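Local coordinates for protein tryptophan halogenase (Shewanella frigidimarina, PDB 2PYX) that probably uses FAD to halogenate tryptophan, as other flavin-dependent tryptophan halogenases do, at residues E60-M66 with A364-E369; C84-Q90 with N167-N173. All blocks are in the same frame, centred on the assembly; numbering follows the deposited sequence.

Contact 1 (E60-M66 with A364-E369); sequences EGTWPSM and ALALIE
Leu365 lies over the end of strand 60-61, with CD1 3.9 Å from both Gly61 O and Thr62 CG2. This is a strand-loop-helix connection packed on helix 363-377, beside the predicted FAD and tryptophan sites of what is probably a flavin-dependent halogenase. Residues 60-63 are extended; the chain turns at Pro64 and leads into helix 65-73. The nearest CA pairs are Thr62-Leu365 at 6.1 Å and Trp63-Ala366 at 6.4 Å. Leu365 is m,t and also touches Thr17 of the predicted FAD site. Met66, present as selenomethionine, folds back so that its CE is 4.0 Å from Leu365 CB. Trp63 CD1 meets Ala366 CB at 4.2 Å. Trp63 NE1 hydrogen-bonds to the backbone O of Glu361, a residue of the predicted tryptophan site. One water lies 2.8 Å from Glu60 OE2 and Gly61 O and 3.0 Å from Leu365 N. Another lies 2.8 Å from Trp63 N and 2.7 Å from Glu369 OE2. Glu369 OE1 bonds to Thr69. With Ser65 at chi1 p, its OG donates to Glu369 OE2 at 2.6 Å.

Contact 2 (C84-Q90 with N167-N173); sequences CDASFKQ and NYGYHLN
Strands 87-89 and 169-172 pair antiparallel, strongly twisted, with axes 4.1 Å apart and N-to-C directions at 132°. Ser87-His171 and Lys89-Gly169 are hydrogen-bonded pairs; Phe88-Tyr170 between them is non-hydrogen-bonded, CA-CA 4.6 Å. Ser87 N to His171 O and His171 N to Ser87 O are both 2.9 Å. Lys89 N to Gly169 O and Gly169 N to Lys89 O are both 2.8 Å. Before the strand, Asp85 has positive phi, and Asn173 N donates to Cys84 O at 3.0 Å. Lys89, the predicted active-site lysine, is all-t. Its CB makes a CH-pi contact over the His171 ring, 3.8 Å from the centroid, and its NZ reaches Thr62 O. His171 NE2 bonds to Thr274. On the face away from Lys89 and His171, the Phe88 edge meets the Tyr168 face in a T-shaped stack, centroids 5.3 Å apart. Helices 77-83 and 511-520 touch Phe88, and Asn173 caps helix 174-187. Strand 60-61 is the other neighbour of strand 169-172.

Overall arrangement
The two contacts have centres 10 Å apart and meet in one mixed sheet. Contact 2 is nested in the chain loop closed by contact 1: the order is 60-66, 84-90, 167-173, 364-369. Strand 169-172 lies between strands 60-61 and 87-95, so it joins the two contacts directly. Glu60 O lies 2.8 Å from Leu172 N, and Thr62 N, just past strand 60-61, lies 2.9 Å from Tyr170 O, both probable hydrogen bonds. Pro64 packs on Asn167 and Tyr168. Helix 363-377 packs against residues 60-66 and, through Leu365 and Ile368, against helix 16-31, which begins at predicted FAD-binding residues. The side chain of Lys89 lies about 7 Å from that of Glu361, so the predicted active-site lysine and the predicted tryptophan-binding residue are close together.

Contact 1 (E60-M66 with A364-E369)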
loop_
_atom_site.group_PDB
_atom_site.type_symbol
_atom_site.label_atom_id
_atom_site.label_comp_id
_atom_site.label_asym_id
_atom_site.label_seq_id
_atom_site.Cartn_x
_atom_site.Cartn_y
_atom_site.Cartn_z
ATOM N N GLU A 60 -3.923 4.067 8.328
ATOM C CA GLU A 60 -3.251 3.330 7.283
ATOM C C GLU A 60 -3.486 4.030 5.963
ATOM O O GLU A 60 -4.516 4.693 5.803
ATOM C CB GLU A 60 -3.827 1.918 7.204
ATOM C CG GLU A 60 -2.993 1.006 6.360
ATOM C CD GLU A 60 -3.321 -0.465 6.571
ATOM O OE1 GLU A 60 -4.201 -0.747 7.398
ATOM O OE2 GLU A 60 -2.676 -1.324 5.920
ATOM N N GLY A 61 -2.509 3.940 5.059
ATOM C CA GLY A 61 -2.619 4.479 3.719
ATOM C C GLY A 61 -2.913 3.428 2.653
ATOM O O GLY A 61 -2.613 2.227 2.790
ATOM N N THR A 62 -3.450 3.918 1.539
ATOM C CA THR A 62 -3.745 3.098 0.367
ATOM C C THR A 62 -3.114 3.670 -0.879
ATOM O O THR A 62 -2.551 4.761 -0.876
ATOM C CB THR A 62 -5.255 2.956 0.111
ATOM O OG1 THR A 62 -5.740 4.037 -0.685
ATOM C CG2 THR A 62 -6.026 2.895 1.369
ATOM N N TRP A 63 -3.213 2.886 -1.943
ATOM C CA TRP A 63 -2.842 3.313 -3.292
ATOM C C TRP A 63 -4.154 3.703 -4.001
ATOM O O TRP A 63 -5.248 3.456 -3.494
ATOM C CB TRP A 63 -2.007 2.224 -4.047
ATOM C CG TRP A 63 -0.537 2.279 -3.664
ATOM C CD1 TRP A 63 0.002 1.935 -2.453
ATOM C CD2 TRP A 63 0.559 2.762 -4.462
ATOM N NE1 TRP A 63 1.358 2.156 -2.460
ATOM C CE2 TRP A 63 1.727 2.657 -3.677
ATOM C CE3 TRP A 63 0.673 3.253 -5.763
ATOM C CZ2 TRP A 63 2.970 3.075 -4.137
ATOM C CZ3 TRP A 63 1.903 3.623 -6.223
ATOM C CH2 TRP A 63 3.034 3.532 -5.431
ATOM N N PRO A 64 -4.031 4.301 -5.181
ATOM C CA PRO A 64 -5.230 4.649 -5.926
ATOM C C PRO A 64 -6.099 3.483 -6.340
ATOM O O PRO A 64 -7.274 3.694 -6.630
ATOM C CB PRO A 64 -4.675 5.361 -7.152
ATOM C CG PRO A 64 -3.341 5.919 -6.723
ATOM C CD PRO A 64 -2.805 4.855 -5.789
ATOM N N SER A 65 -5.534 2.281 -6.354
ATOM C CA SER A 65 -6.295 1.062 -6.596
ATOM C C SER A 65 -7.521 0.945 -5.687
ATOM O O SER A 65 -8.547 0.365 -6.087
ATOM C CB SER A 65 -5.384 -0.139 -6.395
ATOM O OG SER A 65 -4.715 -0.053 -5.144
HETATM N N MSE A 66 -7.453 1.541 -4.493
HETATM C CA MSE A 66 -8.523 1.394 -3.526
HETATM C C MSE A 66 -9.803 2.038 -4.035
HETATM O O MSE A 66 -10.896 1.587 -3.703
HETATM C CB MSE A 66 -8.131 1.987 -2.190
HETATM C CG MSE A 66 -9.109 1.669 -1.071
HETATM SE SE MSE A 66 -9.467 -0.233 -0.752
HETATM C CE MSE A 66 -7.810 -0.663 0.123
ATOM N N ALA A 364 0.853 -2.802 2.086
ATOM C CA ALA A 364 0.006 -3.828 2.735
ATOM C C ALA A 364 -1.387 -3.952 2.111
ATOM O O ALA A 364 -1.798 -5.060 1.714
ATOM C CB ALA A 364 -0.086 -3.607 4.218
ATOM N N LEU A 365 -2.142 -2.847 2.065
ATOM C CA LEU A 365 -3.488 -2.944 1.439
ATOM C C LEU A 365 -3.392 -3.203 -0.074
ATOM O O LEU A 365 -4.228 -3.902 -0.648
ATOM C CB LEU A 365 -4.325 -1.709 1.736
ATOM C CG LEU A 365 -4.915 -1.695 3.146
ATOM C CD1 LEU A 365 -5.476 -0.306 3.472
ATOM C CD2 LEU A 365 -5.995 -2.753 3.283
ATOM N N ALA A 366 -2.377 -2.647 -0.729
ATOM C CA ALA A 366 -2.172 -2.906 -2.176
ATOM C C ALA A 366 -2.033 -4.394 -2.464
ATOM O O ALA A 366 -2.564 -4.893 -3.463
ATOM C CB ALA A 366 -0.925 -2.185 -2.637
ATOM N N LEU A 367 -1.285 -5.109 -1.628
ATOM C CA LEU A 367 -1.109 -6.569 -1.816
ATOM C C LEU A 367 -2.416 -7.325 -1.537
ATOM O O LEU A 367 -2.718 -8.300 -2.226
ATOM C CB LEU A 367 0.001 -7.104 -0.936
ATOM C CG LEU A 367 1.421 -6.778 -1.394
ATOM C CD1 LEU A 367 2.434 -7.005 -0.258
ATOM C CD2 LEU A 367 1.715 -7.643 -2.630
ATOM N N ILE A 368 -3.165 -6.912 -0.518
ATOM C CA ILE A 368 -4.466 -7.498 -0.271
ATOM C C ILE A 368 -5.361 -7.352 -1.527
ATOM O O ILE A 368 -5.988 -8.321 -2.017
ATOM C CB ILE A 368 -5.117 -6.886 0.987
ATOM C CG1 ILE A 368 -4.436 -7.430 2.238
ATOM C CG2 ILE A 368 -6.597 -7.176 1.021
ATOM C CD1 ILE A 368 -4.728 -6.589 3.495
ATOM N N GLU A 369 -5.441 -6.131 -2.056
ATOM C CA GLU A 369 -6.265 -5.871 -3.241
ATOM C C GLU A 369 -5.770 -6.710 -4.419
ATOM O O GLU A 369 -6.574 -7.238 -5.154
ATOM C CB GLU A 369 -6.163 -4.402 -3.616
ATOM C CG GLU A 369 -6.737 -3.376 -2.660
ATOM C CD GLU A 369 -6.495 -2.003 -3.270
ATOM O OE1 GLU A 369 -7.308 -1.584 -4.091
ATOM O OE2 GLU A 369 -5.452 -1.375 -2.978
HETATM O O HOH W 1 -1.660 -0.282 3.568
HETATM O O HOH W 2 -1.776 0.102 0.464
HETATM O O HOH W 3 -3.961 0.205 -1.369
#

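Contact 2 (C84-Q90 with N167-N173)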
loop_
_atom_site.group_PDB
_atom_site.type_symbol
_atom_site.label_atom_id
_atom_site.label_comp_id
_atom_site.label_asym_id
_atom_site.label_seq_id
_atom_site.Cartn_x
_atom_site.Cartn_y
_atom_site.Cartn_z
ATOM N N CYS A 84 -15.209 5.853 7.776
ATOM C CA CYS A 84 -13.878 5.294 8.002
ATOM C C CYS A 84 -12.839 6.336 8.405
ATOM O O CYS A 84 -11.629 6.054 8.357
ATOM C CB CYS A 84 -13.421 4.532 6.747
ATOM S SG CYS A 84 -14.590 3.229 6.328
ATOM N N ASP A 85 -13.306 7.528 8.772
ATOM C CA ASP A 85 -12.429 8.634 9.154
ATOM C C ASP A 85 -11.350 8.842 8.097
ATOM O O ASP A 85 -10.177 8.943 8.407
ATOM C CB ASP A 85 -11.809 8.370 10.537
ATOM C CG ASP A 85 -11.249 9.630 11.197
ATOM O OD1 ASP A 85 -11.522 10.746 10.713
ATOM O OD2 ASP A 85 -10.547 9.495 12.217
ATOM N N ALA A 86 -11.763 8.915 6.849
ATOM C CA ALA A 86 -10.804 8.954 5.747
ATOM C C ALA A 86 -10.471 10.372 5.278
ATOM O O ALA A 86 -11.267 11.307 5.422
ATOM C CB ALA A 86 -11.332 8.166 4.583
ATOM N N SER A 87 -9.256 10.515 4.756
ATOM C CA SER A 87 -8.846 11.703 4.018
ATOM C C SER A 87 -8.173 11.241 2.719
ATOM O O SER A 87 -7.902 10.040 2.518
ATOM C CB SER A 87 -7.901 12.582 4.846
ATOM O OG SER A 87 -7.666 13.830 4.212
ATOM N N PHE A 88 -7.902 12.185 1.811
ATOM C CA PHE A 88 -7.305 11.881 0.514
ATOM C C PHE A 88 -5.813 11.854 0.618
ATOM O O PHE A 88 -5.220 12.769 1.167
ATOM C CB PHE A 88 -7.727 12.930 -0.523
ATOM C CG PHE A 88 -9.208 13.091 -0.612
ATOM C CD1 PHE A 88 -9.987 12.131 -1.235
ATOM C CD2 PHE A 88 -9.825 14.168 -0.023
ATOM C CE1 PHE A 88 -11.367 12.286 -1.274
ATOM C CE2 PHE A 88 -11.199 14.308 -0.050
ATOM C CZ PHE A 88 -11.957 13.371 -0.671
ATOM N N LYS A 89 -5.208 10.826 0.020
ATOM C CA LYS A 89 -3.748 10.681 -0.021
ATOM C C LYS A 89 -3.292 10.776 -1.478
ATOM O O LYS A 89 -3.758 10.016 -2.313
ATOM C CB LYS A 89 -3.359 9.318 0.547
ATOM C CG LYS A 89 -1.896 8.962 0.395
ATOM C CD LYS A 89 -1.611 7.544 0.846
ATOM C CE LYS A 89 -0.204 7.149 0.495
ATOM N NZ LYS A 89 -0.044 5.680 0.706
ATOM N N GLN A 90 -2.367 11.676 -1.775
ATOM C CA GLN A 90 -1.858 11.908 -3.128
ATOM C C GLN A 90 -0.436 11.435 -3.385
ATOM O O GLN A 90 0.129 11.686 -4.455
ATOM C CB GLN A 90 -2.005 13.395 -3.484
ATOM C CG GLN A 90 -3.457 13.772 -3.638
ATOM C CD GLN A 90 -3.607 15.199 -4.079
ATOM O OE1 GLN A 90 -3.313 15.546 -5.229
ATOM N NE2 GLN A 90 -4.035 16.047 -3.152
ATOM N N ASN A 167 -4.734 11.852 -9.452
ATOM C CA ASN A 167 -4.995 10.514 -8.880
ATOM C C ASN A 167 -4.735 10.498 -7.386
ATOM O O ASN A 167 -3.816 11.165 -6.884
ATOM C CB ASN A 167 -4.141 9.434 -9.564
ATOM C CG ASN A 167 -4.763 8.031 -9.510
ATOM O OD1 ASN A 167 -5.841 7.845 -8.958
ATOM N ND2 ASN A 167 -4.099 7.062 -10.129
ATOM N N TYR A 168 -5.535 9.708 -6.692
ATOM C CA TYR A 168 -5.501 9.663 -5.251
ATOM C C TYR A 168 -5.891 8.308 -4.719
ATOM O O TYR A 168 -6.607 7.554 -5.366
ATOM C CB TYR A 168 -6.406 10.732 -4.629
ATOM C CG TYR A 168 -7.894 10.535 -4.790
ATOM C CD1 TYR A 168 -8.570 11.028 -5.918
ATOM C CD2 TYR A 168 -8.654 9.902 -3.818
ATOM C CE1 TYR A 168 -9.922 10.860 -6.066
ATOM C CE2 TYR A 168 -10.006 9.734 -3.959
ATOM C CZ TYR A 168 -10.650 10.195 -5.093
ATOM O OH TYR A 168 -12.023 10.032 -5.218
ATOM N N GLY A 169 -5.332 8.006 -3.544
ATOM C CA GLY A 169 -5.849 6.975 -2.645
ATOM C C GLY A 169 -6.302 7.642 -1.351
ATOM O O GLY A 169 -6.678 8.817 -1.333
ATOM N N TYR A 170 -6.223 6.899 -0.257
ATOM C CA TYR A 170 -6.744 7.361 1.017
ATOM C C TYR A 170 -5.798 7.149 2.201
ATOM O O TYR A 170 -4.934 6.280 2.189
ATOM C CB TYR A 170 -8.065 6.662 1.351
ATOM C CG TYR A 170 -9.109 6.734 0.244
ATOM C CD1 TYR A 170 -9.944 7.840 0.123
ATOM C CD2 TYR A 170 -9.261 5.676 -0.638
ATOM C CE1 TYR A 170 -10.912 7.892 -0.871
ATOM C CE2 TYR A 170 -10.197 5.719 -1.649
ATOM C CZ TYR A 170 -11.026 6.831 -1.752
ATOM O OH TYR A 170 -11.984 6.858 -2.743
ATOM N N HIS A 171 -6.022 7.957 3.232
ATOM C CA HIS A 171 -5.665 7.615 4.607
ATOM C C HIS A 171 -6.972 7.223 5.296
ATOM O O HIS A 171 -7.986 7.908 5.109
ATOM C CB HIS A 171 -5.067 8.821 5.321
ATOM C CG HIS A 171 -3.786 9.311 4.731
ATOM N ND1 HIS A 171 -3.563 10.640 4.430
ATOM C CD2 HIS A 171 -2.640 8.656 4.422
ATOM C CE1 HIS A 171 -2.342 10.771 3.938
ATOM N NE2 HIS A 171 -1.761 9.582 3.922
ATOM N N LEU A 172 -6.943 6.153 6.087
ATOM C CA LEU A 172 -8.175 5.630 6.684
ATOM C C LEU A 172 -7.916 4.986 8.039
ATOM O O LEU A 172 -6.779 4.671 8.369
ATOM C CB LEU A 172 -8.857 4.628 5.724
ATOM C CG LEU A 172 -8.047 3.394 5.262
ATOM C CD1 LEU A 172 -7.989 2.239 6.286
ATOM C CD2 LEU A 172 -8.573 2.826 3.939
ATOM N N ASN A 173 -8.992 4.805 8.795
ATOM C CA ASN A 173 -8.975 3.990 10.025
ATOM C C ASN A 173 -9.336 2.554 9.612
ATOM O O ASN A 173 -10.467 2.296 9.168
ATOM C CB ASN A 173 -10.007 4.571 10.994
ATOM C CG ASN A 173 -10.155 3.771 12.285
ATOM O OD1 ASN A 173 -10.199 2.536 12.289
ATOM N ND2 ASN A 173 -10.331 4.506 13.400
HETATM O O HOH W 4 -10.090 7.339 13.429
HETATM O O HOH W 5 -4.833 13.332 3.817
#